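Local coordinates for protein yeast Cdc13 OB4 (Candida glabrata, PDB 3RMH) that forms, as the C-terminal OB-fold domain of a telomere protein, a dimer, and probably serves DNA binding by the whole protein, at residues 39-44 against 85-90; 45-50 against 76-81; 69-74 against 114-119; 98-103 against 125-130. The protein carries 2 engineered substitutions. One frame throughout, in Å; residues are numbered along the deposited sequence.

All four contacts belong to one OB fold and touch its curled sheet. Contacts 1 and 2, with centres about 8 Å apart, share the hairpin of strands 28-42 and 46-52; contact 2 is nested in the loop that contact 1 closes. The centre of contact 3 lies about 9 Å from that of contact 2, the two joined through the pairing of strands 46-52 and 68-73 and the E46 OE2 to T73 OG1 hydrogen bond. Contact 4 sits on the far side of the chain's centre from contact 3, their centres about 17 Å apart, and is tied to contact 1 by the E85-R128 salt bridge. The second subunit approaches contacts 1, 2 and 3, but does not touch contact 4.

Contact 1 (39-44 against 85-90); sequences VEIVYD and EVLTMD. Engineered in segment 85-90: V86 (natural residue Ala).
I41 lies against L87 and M89. Its CG2 methyl faces L87, meeting L87 CD2 at 3.7 Å, while the longer arm puts I41 CD1 against M89 CE, also at 3.7 Å. CG2 stands anti to the backbone N and CG1 anti to the carbonyl carbon (chi1 -62°). In both pairs the side chains slide past one another in opposite directions. L87 CD1 reaches I41 CD1 as well, at 3.9 Å, so the isoleucine tip has leucine and methionine carbons beside it. M89 gets there by bending: chi2 and chi3 are both near 63°, and this folded chain brings M89 SD to within 3.8 Å of V39 O and its methyl onto I41. At the turn, L87 CD2 also presses on the backbone, 3.2 Å from Y43 O, and touches D44 CA. The contact is thus apolar and lies at the surface, although V39 itself is buried. F92 packs on both V39 and I41, and L87 continues inward to I47 of strand 46-52. E40, pointing away from the 85-90 loop, forms a salt bridge with R48 of the second subunit. A loop following helix 75-82 is here laid over the end of a β-hairpin, within the OB fold of the Cdc13 dimerization domain.

Contact 2 (45-50 against 76-81); sequences QEIRIK and EEVQNF
I47, V78 and F81 carry most of this contact, in which helix 75-82 packs against strand 46-52 of the OB-fold sheet. I47 CD1 approaches the F81 ring obliquely, 3.7 Å from CD1 and 4.0 Å from CE1 of that ring, and the two side chains cross at about a right angle. CG of F81 is anti to the backbone N (chi1 172°), which starts the ring off in the direction of the strand. V78 comes in about one helical turn earlier: its CG1 is a looser neighbour of I47 CD1, and V78 CG2 rests on the backbone just before the strand, 3.6 Å from Q45 O. The axes of the short segments 46-50 and 76-81 come within 8.7 Å, at an angle of 67°. Around this first shell, V39 and F92 also touch I47, whereas F81 is backed by I72 of strand 68-73 and by I124 and L127 of the C-terminal helix. Q45 and E46 both face V42 in a classic β bulge at the start of the strand. E46 points away from the helix, and its OE2 is hydrogen-bonded to T73 OG1. Within the strand, R48 grips E46 OE1 side-on with two nitrogens: NE at 2.8 Å in a fairly straight bond (163°), and NH2 at 3.2 Å, both with the oxygen in the guanidinium plane.

Contact 3 (69-74 against 114-119); sequences EVYITG and IIRWSP
Y71 N donates to W117 O across 2.8 Å in a nearly straight bond (166°), with the donor in the carbonyl plane. W117 O also lies 3.4 Å from V70 CA in a CA-H...O contact. Y71's own carbonyl is used too: S118 OG donates to Y71 O at 2.9 Å, nearly along the C=O axis. OG, anti to the backbone N (chi1 -160°), also has a weak bond from R107 NE. Alongside, a water bridges the strands, donating to E69 O at 2.6 Å and accepting from W117 N. Segments 69-73 and 115-119 cross at -71°, and this meeting brings together the two ends of the curled OB-fold sheet. V70 and I72 pair instead with strand 46-52 through their backbones. Over one face of the Y71 ring lies the extended R116 chain, with R116 CD 3.9 Å from the ring centroid in a CH-pi contact; the guanidinium beyond adds at most a weak cation-pi attraction, its plane 80° from the ring's. Beside these bonds P119 is wedged tightly, its CD 3.3 Å from V70 CG1, while its CG touches I72 CG1. K50 of the second subunit packs on Y71, and P64 of that subunit on W117.

Contact 4 (98-103 against 125-130); sequences ETSRLR and QELRLQ
Q130 turns its carboxamide edge toward the backbone of R101 and pairs with it twice. Q130 OE1 accepts from R101 N at 2.6 Å (176°), and Q130 NE2 donates to R101 O at 2.9 Å (174°); each acceptor is met in its carbonyl plane, on a lone pair. The chain is extended beyond CG (chi2 -172°), which carries the amide out from the helix to the strand. Those two bonds set the amide's orientation, and E126 OE1 gives Q130 NE2 a further partner at 2.9 Å, through its syn lone pair and tilted from the amide plane. About one turn back, L127 crosses L102 obliquely, L102 CD2 to L127 CD2 at 4.2 Å, and L127 CD2 also lies 3.9 Å from S100 CB. A water joins S100 OG to L127 O, donating to both. Segment 125-130 of helix 124-134 runs obliquely across segment 99-103, at 137°, with L95 also on L127, while through their backbones S100 and L102 hydrogen-bond to V34 and L32 of strand 28-42.

Contact 1 (39-44 against 85-90)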
loop_
_atom_site.group_PDB
_atom_site.type_symbol
_atom_site.label_atom_id
_atom_site.label_comp_id
_atom_site.label_asym_id
_atom_site.label_seq_id
_atom_site.Cartn_x
_atom_site.Cartn_y
_atom_site.Cartn_z
ATOM N N VAL B 39 7.686 5.479 6.589
ATOM C CA VAL B 39 8.239 4.170 6.853
ATOM C C VAL B 39 7.387 3.503 7.918
ATOM O O VAL B 39 6.994 4.127 8.897
ATOM C CB VAL B 39 9.707 4.236 7.321
ATOM C CG1 VAL B 39 10.216 2.844 7.619
ATOM C CG2 VAL B 39 10.592 4.904 6.264
ATOM N N GLU B 40 7.091 2.229 7.715
ATOM C CA GLU B 40 6.334 1.486 8.694
ATOM C C GLU B 40 7.099 0.225 9.023
ATOM O O GLU B 40 7.664 -0.415 8.136
ATOM C CB GLU B 40 4.946 1.162 8.147
ATOM C CG GLU B 40 4.121 0.297 9.061
ATOM C CD GLU B 40 2.638 0.424 8.781
ATOM O OE1 GLU B 40 2.280 0.922 7.690
ATOM O OE2 GLU B 40 1.837 0.040 9.659
ATOM N N ILE B 41 7.149 -0.108 10.306
ATOM C CA ILE B 41 7.831 -1.309 10.757
ATOM C C ILE B 41 6.830 -2.300 11.343
ATOM O O ILE B 41 5.972 -1.923 12.135
ATOM C CB ILE B 41 8.875 -0.977 11.816
ATOM C CG1 ILE B 41 9.957 -0.063 11.231
ATOM C CG2 ILE B 41 9.499 -2.247 12.362
ATOM C CD1 ILE B 41 10.841 0.579 12.304
ATOM N N VAL B 42 6.941 -3.559 10.936
ATOM C CA VAL B 42 6.116 -4.626 11.497
ATOM C C VAL B 42 7.017 -5.597 12.257
ATOM O O VAL B 42 7.644 -6.471 11.659
ATOM C CB VAL B 42 5.339 -5.377 10.402
ATOM C CG1 VAL B 42 4.500 -6.489 11.007
ATOM C CG2 VAL B 42 4.458 -4.412 9.628
ATOM N N TYR B 43 7.096 -5.416 13.574
ATOM C CA TYR B 43 7.967 -6.222 14.426
ATOM C C TYR B 43 9.400 -6.199 13.910
ATOM O O TYR B 43 9.924 -5.141 13.575
ATOM C CB TYR B 43 7.439 -7.654 14.516
ATOM C CG TYR B 43 5.967 -7.706 14.851
ATOM C CD1 TYR B 43 5.534 -7.870 16.161
ATOM C CD2 TYR B 43 5.011 -7.567 13.858
ATOM C CE1 TYR B 43 4.185 -7.907 16.467
ATOM C CE2 TYR B 43 3.664 -7.601 14.151
ATOM C CZ TYR B 43 3.255 -7.771 15.453
ATOM O OH TYR B 43 1.908 -7.803 15.731
ATOM N N ASP B 44 10.032 -7.366 13.856
ATOM C CA ASP B 44 11.348 -7.487 13.243
ATOM C C ASP B 44 11.230 -8.286 11.953
ATOM O O ASP B 44 12.201 -8.891 11.484
ATOM C CB ASP B 44 12.332 -8.157 14.198
ATOM C CG ASP B 44 11.778 -9.426 14.810
ATOM O OD1 ASP B 44 10.909 -10.066 14.176
ATOM O OD2 ASP B 44 12.212 -9.781 15.928
ATOM N N GLU B 85 22.821 -2.930 13.416
ATOM C CA GLU B 85 21.985 -1.846 13.915
ATOM C C GLU B 85 20.661 -2.393 14.434
ATOM O O GLU B 85 20.080 -3.293 13.835
ATOM C CB GLU B 85 21.736 -0.827 12.799
ATOM C CG GLU B 85 21.097 0.469 13.255
ATOM C CD GLU B 85 22.089 1.406 13.919
ATOM O OE1 GLU B 85 23.298 1.323 13.614
ATOM O OE2 GLU B 85 21.653 2.227 14.747
ATOM N N VAL B 86 20.184 -1.849 15.546
ATOM C CA VAL B 86 18.909 -2.274 16.113
ATOM C C VAL B 86 17.740 -1.647 15.351
ATOM O O VAL B 86 17.789 -0.471 14.986
ATOM C CB VAL B 86 18.813 -1.901 17.607
ATOM C CG1 VAL B 86 19.043 -0.408 17.796
ATOM C CG2 VAL B 86 17.467 -2.318 18.173
ATOM N N LEU B 87 16.700 -2.438 15.106
ATOM C CA LEU B 87 15.539 -1.972 14.356
ATOM C C LEU B 87 14.633 -1.082 15.207
ATOM O O LEU B 87 13.844 -1.582 16.010
ATOM C CB LEU B 87 14.733 -3.155 13.808
ATOM C CG LEU B 87 13.480 -2.788 13.003
ATOM C CD1 LEU B 87 13.813 -1.872 11.824
ATOM C CD2 LEU B 87 12.749 -4.035 12.511
ATOM N N THR B 88 14.757 0.233 15.032
ATOM C CA THR B 88 13.841 1.194 15.649
ATOM C C THR B 88 13.419 2.233 14.621
ATOM O O THR B 88 14.110 2.434 13.625
ATOM C CB THR B 88 14.486 1.934 16.824
ATOM O OG1 THR B 88 15.660 2.619 16.372
ATOM C CG2 THR B 88 14.859 0.961 17.928
ATOM N N MET B 89 12.298 2.905 14.862
ATOM C CA MET B 89 11.840 3.922 13.922
ATOM C C MET B 89 12.859 5.051 13.796
ATOM O O MET B 89 12.960 5.702 12.756
ATOM C CB MET B 89 10.488 4.490 14.347
ATOM C CG MET B 89 9.803 5.307 13.261
ATOM S SD MET B 89 9.395 4.312 11.804
ATOM C CE MET B 89 8.238 3.153 12.514
ATOM N N ASP B 90 13.622 5.272 14.858
ATOM C CA ASP B 90 14.548 6.396 14.892
ATOM C C ASP B 90 15.588 6.341 13.776
ATOM O O ASP B 90 16.057 7.379 13.313
ATOM C CB ASP B 90 15.233 6.490 16.257
ATOM C CG ASP B 90 14.237 6.601 17.401
ATOM O OD1 ASP B 90 13.134 7.156 17.186
ATOM O OD2 ASP B 90 14.552 6.127 18.512
#

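Contact 2 (45-50 against 76-81)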
loop_
_atom_site.group_PDB
_atom_site.type_symbol
_atom_site.label_atom_id
_atom_site.label_comp_id
_atom_site.label_asym_id
_atom_site.label_seq_id
_atom_site.Cartn_x
_atom_site.Cartn_y
_atom_site.Cartn_z
ATOM N N GLN B 45 10.029 -8.266 11.379
ATOM C CA GLN B 45 9.702 -9.103 10.235
ATOM C C GLN B 45 9.622 -8.339 8.917
ATOM O O GLN B 45 9.911 -8.902 7.860
ATOM C CB GLN B 45 8.375 -9.829 10.474
ATOM C CG GLN B 45 8.292 -10.557 11.803
ATOM C CD GLN B 45 7.025 -11.378 11.924
ATOM O OE1 GLN B 45 6.502 -11.882 10.930
ATOM N NE2 GLN B 45 6.520 -11.509 13.145
ATOM N N GLU B 46 9.220 -7.071 8.964
ATOM C CA GLU B 46 9.018 -6.325 7.728
ATOM C C GLU B 46 9.217 -4.822 7.874
ATOM O O GLU B 46 8.849 -4.229 8.884
ATOM C CB GLU B 46 7.627 -6.610 7.151
ATOM C CG GLU B 46 7.387 -6.056 5.750
ATOM C CD GLU B 46 6.203 -6.723 5.054
ATOM O OE1 GLU B 46 5.059 -6.239 5.205
ATOM O OE2 GLU B 46 6.416 -7.738 4.353
ATOM N N ILE B 47 9.789 -4.222 6.837
ATOM C CA ILE B 47 9.905 -2.768 6.731
ATOM C C ILE B 47 9.235 -2.346 5.431
ATOM O O ILE B 47 9.548 -2.874 4.360
ATOM C CB ILE B 47 11.383 -2.341 6.708
ATOM C CG1 ILE B 47 12.104 -2.873 7.945
ATOM C CG2 ILE B 47 11.512 -0.799 6.609
ATOM C CD1 ILE B 47 13.605 -2.658 7.920
ATOM N N ARG B 48 8.303 -1.409 5.522
ATOM C CA ARG B 48 7.659 -0.859 4.342
ATOM C C ARG B 48 7.993 0.614 4.181
ATOM O O ARG B 48 7.767 1.409 5.089
ATOM C CB ARG B 48 6.146 -0.999 4.451
ATOM C CG ARG B 48 5.705 -2.404 4.718
ATOM C CD ARG B 48 4.242 -2.410 5.102
ATOM N NE ARG B 48 3.785 -3.730 5.519
ATOM C CZ ARG B 48 2.604 -3.951 6.084
ATOM N NH1 ARG B 48 1.784 -2.931 6.304
ATOM N NH2 ARG B 48 2.243 -5.181 6.431
ATOM N N ILE B 49 8.502 0.965 3.010
ATOM C CA ILE B 49 8.973 2.327 2.725
ATOM C C ILE B 49 8.167 2.897 1.562
ATOM O O ILE B 49 8.180 2.333 0.472
ATOM C CB ILE B 49 10.451 2.285 2.326
ATOM C CG1 ILE B 49 11.279 1.625 3.429
ATOM C CG2 ILE B 49 11.003 3.682 1.998
ATOM C CD1 ILE B 49 12.732 1.387 3.041
ATOM N N LYS B 50 7.472 4.011 1.782
ATOM C CA LYS B 50 6.725 4.658 0.704
ATOM C C LYS B 50 7.562 5.771 0.076
ATOM O O LYS B 50 8.106 6.610 0.785
ATOM C CB LYS B 50 5.395 5.233 1.219
ATOM C CG LYS B 50 4.382 4.147 1.668
ATOM C CD LYS B 50 2.996 4.733 1.932
ATOM C CE LYS B 50 2.002 3.666 2.412
ATOM N NZ LYS B 50 2.273 3.236 3.818
ATOM N N GLU B 76 15.686 -12.535 7.298
ATOM C CA GLU B 76 16.971 -12.469 6.616
ATOM C C GLU B 76 17.196 -11.141 5.892
ATOM O O GLU B 76 18.266 -10.542 6.003
ATOM C CB GLU B 76 17.113 -13.632 5.636
ATOM C CG GLU B 76 18.551 -14.060 5.405
ATOM C CD GLU B 76 19.140 -14.822 6.586
ATOM O OE1 GLU B 76 18.436 -14.989 7.608
ATOM O OE2 GLU B 76 20.308 -15.259 6.488
ATOM N N GLU B 77 16.190 -10.695 5.145
ATOM C CA GLU B 77 16.260 -9.419 4.436
ATOM C C GLU B 77 16.354 -8.236 5.401
ATOM O O GLU B 77 17.104 -7.280 5.167
ATOM C CB GLU B 77 15.044 -9.246 3.536
ATOM C CG GLU B 77 15.040 -10.118 2.296
ATOM C CD GLU B 77 13.778 -9.919 1.472
ATOM O OE1 GLU B 77 13.179 -8.820 1.562
ATOM O OE2 GLU B 77 13.373 -10.862 0.753
ATOM N N VAL B 78 15.578 -8.292 6.474
ATOM C CA VAL B 78 15.620 -7.258 7.498
ATOM C C VAL B 78 16.996 -7.172 8.153
ATOM O O VAL B 78 17.551 -6.080 8.330
ATOM C CB VAL B 78 14.523 -7.470 8.559
ATOM C CG1 VAL B 78 14.665 -6.452 9.688
ATOM C CG2 VAL B 78 13.147 -7.348 7.915
ATOM N N GLN B 79 17.561 -8.323 8.500
ATOM C CA GLN B 79 18.888 -8.334 9.098
ATOM C C GLN B 79 19.954 -7.860 8.117
ATOM O O GLN B 79 20.876 -7.144 8.497
ATOM C CB GLN B 79 19.233 -9.713 9.668
ATOM C CG GLN B 79 18.443 -10.051 10.925
ATOM C CD GLN B 79 18.594 -8.988 12.006
ATOM O OE1 GLN B 79 19.705 -8.681 12.441
ATOM N NE2 GLN B 79 17.472 -8.414 12.435
ATOM N N ASN B 80 19.834 -8.245 6.852
ATOM C CA ASN B 80 20.776 -7.745 5.853
ATOM C C ASN B 80 20.666 -6.230 5.743
ATOM O O ASN B 80 21.673 -5.525 5.618
ATOM C CB ASN B 80 20.539 -8.396 4.486
ATOM C CG ASN B 80 20.807 -9.894 4.492
ATOM O OD1 ASN B 80 21.532 -10.401 5.344
ATOM N ND2 ASN B 80 20.220 -10.607 3.532
ATOM N N PHE B 81 19.442 -5.719 5.791
ATOM C CA PHE B 81 19.239 -4.274 5.747
ATOM C C PHE B 81 19.868 -3.559 6.946
ATOM O O PHE B 81 20.485 -2.505 6.793
ATOM C CB PHE B 81 17.752 -3.918 5.651
ATOM C CG PHE B 81 17.478 -2.433 5.792
ATOM C CD1 PHE B 81 17.149 -1.881 7.021
ATOM C CD2 PHE B 81 17.567 -1.592 4.694
ATOM C CE1 PHE B 81 16.910 -0.518 7.151
ATOM C CE2 PHE B 81 17.320 -0.232 4.815
ATOM C CZ PHE B 81 16.987 0.309 6.043
#

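Contact 3 (69-74 against 114-119)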
loop_
_atom_site.group_PDB
_atom_site.type_symbol
_atom_site.label_atom_id
_atom_site.label_comp_id
_atom_site.label_asym_id
_atom_site.label_seq_id
_atom_site.Cartn_x
_atom_site.Cartn_y
_atom_site.Cartn_z
ATOM N N GLU B 69 5.286 1.490 -2.890
ATOM C CA GLU B 69 5.536 0.849 -1.610
ATOM C C GLU B 69 6.619 -0.210 -1.757
ATOM O O GLU B 69 6.459 -1.200 -2.468
ATOM C CB GLU B 69 4.249 0.255 -1.008
ATOM C CG GLU B 69 4.439 -0.253 0.418
ATOM C CD GLU B 69 3.127 -0.412 1.186
ATOM O OE1 GLU B 69 2.045 -0.374 0.556
ATOM O OE2 GLU B 69 3.185 -0.562 2.428
ATOM N N VAL B 70 7.731 0.021 -1.080
ATOM C CA VAL B 70 8.916 -0.824 -1.182
ATOM C C VAL B 70 9.033 -1.674 0.075
ATOM O O VAL B 70 9.085 -1.146 1.177
ATOM C CB VAL B 70 10.179 0.045 -1.294
ATOM C CG1 VAL B 70 11.437 -0.817 -1.300
ATOM C CG2 VAL B 70 10.110 0.913 -2.544
ATOM N N TYR B 71 9.102 -2.986 -0.099
ATOM C CA TYR B 71 9.074 -3.920 1.019
ATOM C C TYR B 71 10.401 -4.589 1.233
ATOM O O TYR B 71 11.015 -5.075 0.291
ATOM C CB TYR B 71 8.074 -5.055 0.725
ATOM C CG TYR B 71 6.630 -4.648 0.690
ATOM C CD1 TYR B 71 5.784 -4.958 1.742
ATOM C CD2 TYR B 71 6.098 -4.006 -0.413
ATOM C CE1 TYR B 71 4.443 -4.600 1.714
ATOM C CE2 TYR B 71 4.748 -3.652 -0.460
ATOM C CZ TYR B 71 3.935 -3.951 0.605
ATOM O OH TYR B 71 2.612 -3.594 0.560
ATOM N N ILE B 72 10.826 -4.644 2.487
ATOM C CA ILE B 72 11.971 -5.446 2.879
ATOM C C ILE B 72 11.377 -6.501 3.801
ATOM O O ILE B 72 10.991 -6.196 4.923
ATOM C CB ILE B 72 12.986 -4.615 3.644
ATOM C CG1 ILE B 72 13.521 -3.498 2.740
ATOM C CG2 ILE B 72 14.136 -5.489 4.122
ATOM C CD1 ILE B 72 14.450 -2.517 3.453
ATOM N N THR B 73 11.301 -7.740 3.329
ATOM C CA THR B 73 10.442 -8.723 3.987
ATOM C C THR B 73 11.180 -9.989 4.397
ATOM O O THR B 73 11.928 -10.555 3.602
ATOM C CB THR B 73 9.284 -9.086 3.065
ATOM O OG1 THR B 73 8.659 -7.878 2.613
ATOM C CG2 THR B 73 8.269 -9.959 3.791
ATOM N N GLY B 74 10.969 -10.422 5.641
ATOM C CA GLY B 74 11.588 -11.630 6.167
ATOM C C GLY B 74 12.754 -11.337 7.096
ATOM O O GLY B 74 13.431 -10.331 6.935
ATOM N N ILE B 114 -0.140 -10.808 -5.419
ATOM C CA ILE B 114 0.063 -9.369 -5.429
ATOM C C ILE B 114 1.518 -9.084 -5.786
ATOM O O ILE B 114 2.436 -9.721 -5.272
ATOM C CB ILE B 114 -0.246 -8.752 -4.050
ATOM C CG1 ILE B 114 -1.697 -9.050 -3.646
ATOM C CG2 ILE B 114 0.025 -7.251 -4.058
ATOM C CD1 ILE B 114 -2.177 -8.259 -2.439
ATOM N N ILE B 115 1.737 -8.135 -6.682
ATOM C CA ILE B 115 3.116 -7.773 -6.990
ATOM C C ILE B 115 3.609 -6.814 -5.911
ATOM O O ILE B 115 2.925 -5.855 -5.567
ATOM C CB ILE B 115 3.242 -7.138 -8.384
ATOM C CG1 ILE B 115 3.129 -8.225 -9.452
ATOM C CG2 ILE B 115 4.591 -6.401 -8.526
ATOM C CD1 ILE B 115 2.930 -7.689 -10.852
ATOM N N ARG B 116 4.780 -7.088 -5.352
ATOM C CA ARG B 116 5.367 -6.147 -4.399
ATOM C C ARG B 116 6.747 -5.733 -4.874
ATOM O O ARG B 116 7.525 -6.568 -5.325
ATOM C CB ARG B 116 5.451 -6.758 -2.997
ATOM C CG ARG B 116 4.096 -6.957 -2.328
ATOM C CD ARG B 116 4.234 -7.667 -0.994
ATOM N NE ARG B 116 2.938 -7.888 -0.349
ATOM C CZ ARG B 116 2.093 -8.862 -0.680
ATOM N NH1 ARG B 116 2.397 -9.699 -1.662
ATOM N NH2 ARG B 116 0.935 -8.993 -0.041
ATOM N N TRP B 117 7.036 -4.443 -4.770
ATOM C CA TRP B 117 8.336 -3.901 -5.136
ATOM C C TRP B 117 9.291 -4.042 -3.952
ATOM O O TRP B 117 8.908 -3.851 -2.789
ATOM C CB TRP B 117 8.181 -2.428 -5.558
ATOM C CG TRP B 117 7.476 -2.337 -6.878
ATOM C CD1 TRP B 117 6.121 -2.291 -7.094
ATOM C CD2 TRP B 117 8.094 -2.348 -8.181
ATOM N NE1 TRP B 117 5.863 -2.251 -8.453
ATOM C CE2 TRP B 117 7.034 -2.293 -9.128
ATOM C CE3 TRP B 117 9.411 -2.395 -8.620
ATOM C CZ2 TRP B 117 7.296 -2.265 -10.507
ATOM C CZ3 TRP B 117 9.653 -2.386 -9.987
ATOM C CH2 TRP B 117 8.604 -2.309 -10.913
ATOM N N SER B 118 10.539 -4.369 -4.252
ATOM C CA SER B 118 11.512 -4.679 -3.219
ATOM C C SER B 118 12.834 -4.068 -3.652
ATOM O O SER B 118 13.092 -3.979 -4.843
ATOM C CB SER B 118 11.657 -6.199 -3.126
ATOM O OG SER B 118 12.204 -6.591 -1.885
ATOM N N PRO B 119 13.670 -3.643 -2.694
ATOM C CA PRO B 119 14.952 -3.040 -3.054
ATOM C C PRO B 119 16.114 -4.029 -3.057
ATOM O O PRO B 119 16.073 -5.053 -2.376
ATOM C CB PRO B 119 15.154 -1.998 -1.951
ATOM C CG PRO B 119 14.538 -2.639 -0.739
ATOM C CD PRO B 119 13.373 -3.494 -1.257
HETATM O O HOH W 1 4.681 -2.497 -3.931
#

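Contact 4 (98-103 against 125-130)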
loop_
_atom_site.group_PDB
_atom_site.type_symbol
_atom_site.label_atom_id
_atom_site.label_comp_id
_atom_site.label_asym_id
_atom_site.label_seq_id
_atom_site.Cartn_x
_atom_site.Cartn_y
_atom_site.Cartn_z
ATOM N N GLU B 98 13.529 13.463 2.130
ATOM C CA GLU B 98 14.755 13.703 1.382
ATOM C C GLU B 98 14.879 12.626 0.316
ATOM O O GLU B 98 14.284 11.558 0.455
ATOM C CB GLU B 98 15.972 13.631 2.307
ATOM C CG GLU B 98 15.916 14.588 3.513
ATOM C CD GLU B 98 16.047 16.058 3.132
ATOM O OE1 GLU B 98 16.393 16.361 1.972
ATOM O OE2 GLU B 98 15.800 16.915 4.003
ATOM N N THR B 99 15.667 12.879 -0.724
ATOM C CA THR B 99 15.859 11.871 -1.780
ATOM C C THR B 99 16.904 10.826 -1.419
ATOM O O THR B 99 17.942 11.154 -0.855
ATOM C CB THR B 99 16.303 12.497 -3.119
ATOM O OG1 THR B 99 17.552 13.176 -2.941
ATOM C CG2 THR B 99 15.270 13.478 -3.629
ATOM N N SER B 100 16.631 9.571 -1.782
ATOM C CA SER B 100 17.597 8.491 -1.690
ATOM C C SER B 100 17.563 7.770 -3.026
ATOM O O SER B 100 16.555 7.798 -3.727
ATOM C CB SER B 100 17.220 7.501 -0.572
ATOM O OG SER B 100 17.376 8.083 0.712
ATOM N N ARG B 101 18.662 7.130 -3.390
ATOM C CA ARG B 101 18.675 6.326 -4.602
ATOM C C ARG B 101 18.436 4.885 -4.215
ATOM O O ARG B 101 19.134 4.346 -3.352
ATOM C CB ARG B 101 20.015 6.462 -5.319
ATOM C CG ARG B 101 20.129 5.617 -6.595
ATOM C CD ARG B 101 21.394 5.989 -7.365
ATOM N NE ARG B 101 21.680 5.076 -8.472
ATOM C CZ ARG B 101 22.203 3.860 -8.330
ATOM N NH1 ARG B 101 22.488 3.392 -7.121
ATOM N NH2 ARG B 101 22.437 3.107 -9.397
ATOM N N LEU B 102 17.433 4.270 -4.844
ATOM C CA LEU B 102 17.088 2.883 -4.585
ATOM C C LEU B 102 17.101 2.146 -5.915
ATOM O O LEU B 102 16.877 2.744 -6.970
ATOM C CB LEU B 102 15.678 2.782 -4.015
ATOM C CG LEU B 102 15.413 3.487 -2.690
ATOM C CD1 LEU B 102 13.928 3.456 -2.393
ATOM C CD2 LEU B 102 16.206 2.810 -1.600
ATOM N N ARG B 103 17.354 0.852 -5.855
ATOM C CA ARG B 103 17.258 0.020 -7.035
ATOM C C ARG B 103 16.223 -1.029 -6.684
ATOM O O ARG B 103 16.416 -1.785 -5.732
ATOM C CB ARG B 103 18.602 -0.634 -7.343
ATOM C CG ARG B 103 19.652 0.355 -7.831
ATOM C CD ARG B 103 20.936 -0.350 -8.291
ATOM N NE ARG B 103 21.654 -0.975 -7.183
ATOM C CZ ARG B 103 21.978 -2.265 -7.129
ATOM N NH1 ARG B 103 21.653 -3.081 -8.124
ATOM N NH2 ARG B 103 22.632 -2.741 -6.079
ATOM N N GLN B 125 23.207 1.512 6.525
ATOM C CA GLN B 125 24.518 2.153 6.418
ATOM C C GLN B 125 24.687 2.840 5.069
ATOM O O GLN B 125 25.175 3.963 4.996
ATOM C CB GLN B 125 25.661 1.162 6.652
ATOM C CG GLN B 125 25.726 0.601 8.062
ATOM C CD GLN B 125 24.754 -0.549 8.290
ATOM O OE1 GLN B 125 24.081 -1.015 7.365
ATOM N NE2 GLN B 125 24.682 -1.014 9.531
ATOM N N GLU B 126 24.280 2.172 3.996
ATOM C CA GLU B 126 24.400 2.771 2.676
ATOM C C GLU B 126 23.495 4.002 2.493
ATOM O O GLU B 126 23.897 4.967 1.862
ATOM C CB GLU B 126 24.125 1.737 1.589
ATOM C CG GLU B 126 24.783 2.083 0.274
ATOM C CD GLU B 126 23.971 3.083 -0.507
ATOM O OE1 GLU B 126 22.735 3.099 -0.316
ATOM O OE2 GLU B 126 24.562 3.842 -1.310
ATOM N N LEU B 127 22.267 3.959 3.017
ATOM C CA LEU B 127 21.372 5.114 2.926
ATOM C C LEU B 127 21.946 6.271 3.725
ATOM O O LEU B 127 21.822 7.437 3.336
ATOM C CB LEU B 127 19.963 4.772 3.440
ATOM C CG LEU B 127 19.130 3.827 2.566
ATOM C CD1 LEU B 127 17.838 3.400 3.267
ATOM C CD2 LEU B 127 18.831 4.455 1.212
ATOM N N ARG B 128 22.562 5.950 4.857
ATOM C CA ARG B 128 23.196 6.980 5.684
ATOM C C ARG B 128 24.356 7.630 4.936
ATOM O O ARG B 128 24.578 8.835 5.050
ATOM C CB ARG B 128 23.708 6.382 6.997
ATOM C CG ARG B 128 22.648 6.201 8.062
ATOM C CD ARG B 128 23.187 5.411 9.241
ATOM N NE ARG B 128 22.175 5.227 10.273
ATOM C CZ ARG B 128 22.259 4.331 11.248
ATOM N NH1 ARG B 128 23.321 3.539 11.328
ATOM N NH2 ARG B 128 21.282 4.226 12.138
ATOM N N LEU B 129 25.091 6.817 4.179
ATOM C CA LEU B 129 26.206 7.320 3.384
ATOM C C LEU B 129 25.695 8.234 2.283
ATOM O O LEU B 129 26.275 9.286 2.039
ATOM C CB LEU B 129 27.028 6.166 2.799
ATOM C CG LEU B 129 28.360 6.520 2.134
ATOM C CD1 LEU B 129 29.231 7.339 3.089
ATOM C CD2 LEU B 129 29.080 5.260 1.683
ATOM N N GLN B 130 24.591 7.848 1.632
ATOM C CA GLN B 130 24.000 8.717 0.615
ATOM C C GLN B 130 23.663 10.082 1.192
ATOM O O GLN B 130 23.911 11.108 0.563
ATOM C CB GLN B 130 22.740 8.103 0.001
ATOM C CG GLN B 130 22.976 6.927 -0.926
ATOM C CD GLN B 130 21.694 6.531 -1.634
ATOM O OE1 GLN B 130 20.892 7.381 -1.993
ATOM N NE2 GLN B 130 21.493 5.243 -1.825
HETATM O O HOH W 2 19.806 8.900 2.082
#